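Local atomic coordinates of magnesium transporter, putative (Shewanella oneidensis MR-1, PDB entry 3KXR), a protein that probably moves magnesium or similar cations across the membrane, and is represented here by a piece that includes its paired CBS domains. Residues Thr103-Arg106 and Tyr107-Phe110; Thr134-Asp137 and Ala138-Ile142. All blocks are in the same frame, centred on the assembly; numbering follows the deposited sequence.

Interaction 1. Residues Thr103-Arg106 and Tyr107-Phe110; sequences TVRR and YDIF
V104 turns CG1 anti to its carbonyl carbon (chi1 -49°), which puts CG2 between the backbone N and the carbonyl carbon, on the side of I109, and I109 has its own CG2 anti to the carbonyl carbon; the two methyls meet, V104 CG2 to I109 CG2, at 3.5 Å. They close the corner where strand 100-105 of a CBS domain runs straight into the short helix 106-109, with R105 in the N-cap position. Two backbone bonds wind the turn: I109 N gives its hydrogen to R105 O at 2.9 Å, and F110 N reaches R106 O at 3.2 Å. One water accepts from R105 N and donates to D108 OD2, tying the carboxylate to the backbone ahead of the helix. D108 also lies alongside the extended R105 chain, OD2 being 3.6 Å from R105 CD, while the guanidinium and carboxylate planes stand 81° apart. The guanidinium's salt bridge is made elsewhere, from R105 NH1 to E147, and D108 OD2 stays beyond salt-bridge range. I109 also packs on A76 and F80 of helix 73-82. F110 runs side by side with R106, CD2 3.8 Å from R106 CG, and an alanine here would probably open a gap beside R106 CG and CD, leaving the arginine less restrained. R106 O lies at the edge of the F110 ring, near its plane, 3.4 Å from F110 CD2.

Interaction 2. Residues Thr134-Asp137 and Ala138-Ile142; sequences TLLD and AAEAI
T134 opens helix 135-143 as its N-cap: its O takes the hydrogen of A138 N at 2.9 Å, and its side-chain OG1 accepts from D137 N at 3.2 Å, so one residue receives two N-H groups of the first turn. From there the helix repeats the i to i+4 pattern, A139 N to L135 O, E140 N to L136 O and A141 N to D137 O. A138 N meets T134 O nearly in line with the C=O bond, whereas at L136 O the donor is tilted 32° from the carbonyl plane. The tight side belongs to the buried alanines: A138 is pressed on I56 and L129, A139 on A168 and V172, and A138 CB also sits 3.3 Å from L135 O. The other side is looser and faces solvent, carrying L136, D137 and E140, though L136 also touches H175. L136 holds CG anti to its backbone N (chi1 -165°), and its side chain crosses that of E140 at an angle, with L136 CD2 a close 3.1 Å from E140 OE2. D137 OD1 and E140 OE2 are like charges 4.3 Å apart, which probably disfavours any closer approach. Around the helix, A139, L135 and L136 face helix 165-176, while A138 and A141 rest on strand 129-130 and A141 also meets L150 of strand 149-153, making this the helical crossover of a beta-alpha-beta unit in a CBS domain.

In the fold
Interactions 1 and 2 belong to the two successive CBS domains, with centres about 24 Å apart and nearest atoms about 10 Å apart, so they do not touch. Each contains an N-cap: at T134 the hydroxyl takes a capping bond, whereas at R105 a water links the backbone N to D108. Interaction 1 joins a strand at the edge of its sheet within this chain to a short helix, burying V104, R105 and I109 while R106, Y107 and F110 lie nearer the surface. Interaction 2 stays within one helix, with a small-residue face packed against helix 165-176 and two strands, and a face of L136, D137 and E140 turned to solvent. No other chain of the assembly touches either one.

Interaction 1. Residues Thr103-Arg106 and Tyr107-Phe110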
loop_
_atom_site.group_PDB
_atom_site.type_symbol
_atom_site.label_atom_id
_atom_site.label_comp_id
_atom_site.label_asym_id
_atom_site.label_seq_id
_atom_site.Cartn_x
_atom_site.Cartn_y
_atom_site.Cartn_z
ATOM N N THR A 103 -0.472 -31.145 10.803
ATOM C CA THR A 103 -0.366 -30.219 11.904
ATOM C C THR A 103 0.621 -30.770 12.907
ATOM O O THR A 103 0.590 -31.957 13.215
ATOM C CB THR A 103 -1.755 -30.117 12.594
ATOM O OG1 THR A 103 -2.697 -29.597 11.653
ATOM C CG2 THR A 103 -1.747 -29.244 13.865
ATOM N N VAL A 104 1.505 -29.924 13.427
ATOM C CA VAL A 104 2.305 -30.322 14.594
ATOM C C VAL A 104 1.858 -29.503 15.790
ATOM O O VAL A 104 1.598 -28.333 15.641
ATOM C CB VAL A 104 3.840 -30.185 14.349
ATOM C CG1 VAL A 104 4.248 -30.852 13.019
ATOM C CG2 VAL A 104 4.275 -28.741 14.352
ATOM N N ARG A 105 1.780 -30.104 16.966
ATOM C CA ARG A 105 1.353 -29.380 18.172
ATOM C C ARG A 105 2.475 -28.835 19.001
ATOM O O ARG A 105 3.470 -29.494 19.225
ATOM C CB ARG A 105 0.610 -30.288 19.117
ATOM C CG ARG A 105 -0.557 -30.974 18.534
ATOM C CD ARG A 105 -1.208 -31.739 19.663
ATOM N NE ARG A 105 -2.238 -32.597 19.125
ATOM C CZ ARG A 105 -3.455 -32.195 18.747
ATOM N NH1 ARG A 105 -3.821 -30.909 18.871
ATOM N NH2 ARG A 105 -4.327 -33.098 18.253
ATOM N N ARG A 106 2.265 -27.660 19.561
ATOM C CA ARG A 106 3.268 -27.086 20.419
ATOM C C ARG A 106 3.776 -28.072 21.467
ATOM O O ARG A 106 4.980 -28.243 21.638
ATOM C CB ARG A 106 2.737 -25.854 21.138
ATOM C CG ARG A 106 3.708 -25.413 22.174
ATOM C CD ARG A 106 3.679 -23.982 22.490
ATOM N NE ARG A 106 2.335 -23.566 22.759
ATOM C CZ ARG A 106 1.875 -22.366 22.446
ATOM N NH1 ARG A 106 2.662 -21.435 21.886
ATOM N NH2 ARG A 106 0.619 -22.091 22.712
ATOM N N TYR A 107 2.862 -28.680 22.205
ATOM C CA TYR A 107 3.264 -29.528 23.309
ATOM C C TYR A 107 4.178 -30.676 22.851
ATOM O O TYR A 107 5.159 -30.986 23.516
ATOM C CB TYR A 107 2.062 -30.074 24.044
ATOM C CG TYR A 107 2.444 -30.960 25.206
ATOM C CD1 TYR A 107 2.603 -30.428 26.478
ATOM C CD2 TYR A 107 2.660 -32.333 25.029
ATOM C CE1 TYR A 107 2.953 -31.227 27.539
ATOM C CE2 TYR A 107 3.007 -33.140 26.086
ATOM C CZ TYR A 107 3.150 -32.577 27.343
ATOM O OH TYR A 107 3.499 -33.354 28.425
ATOM N N ASP A 108 3.860 -31.280 21.719
ATOM C CA ASP A 108 4.684 -32.360 21.199
ATOM C C ASP A 108 5.985 -31.829 20.671
ATOM O O ASP A 108 7.011 -32.440 20.915
ATOM C CB ASP A 108 4.001 -33.178 20.089
ATOM C CG ASP A 108 2.632 -33.718 20.506
ATOM O OD1 ASP A 108 2.447 -34.078 21.702
ATOM O OD2 ASP A 108 1.730 -33.751 19.623
ATOM N N ILE A 109 5.995 -30.709 19.959
ATOM C CA ILE A 109 7.249 -30.327 19.343
ATOM C C ILE A 109 8.287 -29.815 20.322
ATOM O O ILE A 109 9.467 -29.764 19.972
ATOM C CB ILE A 109 7.149 -29.332 18.165
ATOM C CG1 ILE A 109 6.858 -27.953 18.652
ATOM C CG2 ILE A 109 6.235 -29.817 17.017
ATOM C CD1 ILE A 109 8.081 -27.134 18.619
ATOM N N PHE A 110 7.893 -29.447 21.538
ATOM C CA PHE A 110 8.894 -29.159 22.568
ATOM C C PHE A 110 9.431 -30.395 23.240
ATOM O O PHE A 110 10.268 -30.287 24.110
ATOM C CB PHE A 110 8.394 -28.114 23.576
ATOM C CG PHE A 110 8.532 -26.706 23.055
ATOM C CD1 PHE A 110 9.751 -26.037 23.138
ATOM C CD2 PHE A 110 7.489 -26.087 22.383
ATOM C CE1 PHE A 110 9.897 -24.741 22.614
ATOM C CE2 PHE A 110 7.627 -24.784 21.857
ATOM C CZ PHE A 110 8.821 -24.123 21.967
HETATM O O HOH W 1 2.092 -32.879 17.212
#

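Interaction 2. Residues Thr134-Asp137 and Ala138-Ile142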
loop_
_atom_site.group_PDB
_atom_site.type_symbol
_atom_site.label_atom_id
_atom_site.label_comp_id
_atom_site.label_asym_id
_atom_site.label_seq_id
_atom_site.Cartn_x
_atom_site.Cartn_y
_atom_site.Cartn_z
ATOM N N THR A 134 -20.057 -25.654 6.269
ATOM C CA THR A 134 -21.028 -24.672 6.768
ATOM C C THR A 134 -20.511 -24.077 8.054
ATOM O O THR A 134 -19.700 -24.700 8.753
ATOM C CB THR A 134 -22.436 -25.252 7.052
ATOM O OG1 THR A 134 -22.346 -26.217 8.096
ATOM C CG2 THR A 134 -23.064 -25.891 5.824
ATOM N N LEU A 135 -21.007 -22.897 8.394
ATOM C CA LEU A 135 -20.485 -22.186 9.544
ATOM C C LEU A 135 -20.684 -22.965 10.824
ATOM O O LEU A 135 -19.784 -23.065 11.652
ATOM C CB LEU A 135 -21.121 -20.814 9.678
ATOM C CG LEU A 135 -21.066 -19.884 8.464
ATOM C CD1 LEU A 135 -21.571 -18.522 8.883
ATOM C CD2 LEU A 135 -19.640 -19.828 7.861
ATOM N N LEU A 136 -21.864 -23.529 10.988
ATOM C CA LEU A 136 -22.178 -24.288 12.195
ATOM C C LEU A 136 -21.444 -25.632 12.254
ATOM O O LEU A 136 -21.091 -26.071 13.336
ATOM C CB LEU A 136 -23.685 -24.480 12.311
ATOM C CG LEU A 136 -24.306 -24.942 13.634
ATOM C CD1 LEU A 136 -25.831 -24.677 13.596
ATOM C CD2 LEU A 136 -24.067 -26.456 13.973
ATOM N N ASP A 137 -21.207 -26.282 11.120
ATOM C CA ASP A 137 -20.385 -27.478 11.139
ATOM C C ASP A 137 -18.948 -27.120 11.495
ATOM O O ASP A 137 -18.284 -27.870 12.182
ATOM C CB ASP A 137 -20.411 -28.216 9.811
ATOM C CG ASP A 137 -21.724 -28.924 9.555
ATOM O OD1 ASP A 137 -22.593 -28.977 10.464
ATOM O OD2 ASP A 137 -21.894 -29.418 8.412
ATOM N N ALA A 138 -18.466 -25.976 11.036
ATOM C CA ALA A 138 -17.137 -25.500 11.412
ATOM C C ALA A 138 -17.050 -25.258 12.899
ATOM O O ALA A 138 -16.125 -25.719 13.548
ATOM C CB ALA A 138 -16.805 -24.230 10.693
ATOM N N ALA A 139 -18.000 -24.519 13.437
ATOM C CA ALA A 139 -18.005 -24.200 14.859
ATOM C C ALA A 139 -18.064 -25.479 15.700
ATOM O O ALA A 139 -17.332 -25.614 16.682
ATOM C CB ALA A 139 -19.193 -23.255 15.202
ATOM N N GLU A 140 -18.898 -26.431 15.300
ATOM C CA GLU A 140 -18.963 -27.704 16.011
ATOM C C GLU A 140 -17.633 -28.449 16.017
ATOM O O GLU A 140 -17.222 -29.018 17.040
ATOM C CB GLU A 140 -20.023 -28.619 15.406
ATOM C CG GLU A 140 -21.307 -28.573 16.169
ATOM C CD GLU A 140 -22.300 -29.608 15.691
ATOM O OE1 GLU A 140 -22.365 -30.706 16.322
ATOM O OE2 GLU A 140 -23.000 -29.309 14.682
ATOM N N ALA A 141 -16.990 -28.461 14.851
ATOM C CA ALA A 141 -15.781 -29.226 14.646
ATOM C C ALA A 141 -14.683 -28.711 15.565
ATOM O O ALA A 141 -13.959 -29.513 16.130
ATOM C CB ALA A 141 -15.348 -29.198 13.177
ATOM N N ILE A 142 -14.583 -27.385 15.723
ATOM C CA ILE A 142 -13.575 -26.777 16.625
ATOM C C ILE A 142 -14.004 -26.940 18.078
ATOM O O ILE A 142 -13.212 -27.364 18.915
ATOM C CB ILE A 142 -13.303 -25.261 16.366
ATOM C CG1 ILE A 142 -13.069 -24.985 14.892
ATOM C CG2 ILE A 142 -12.033 -24.798 17.090
ATOM C CD1 ILE A 142 -12.930 -23.481 14.520
#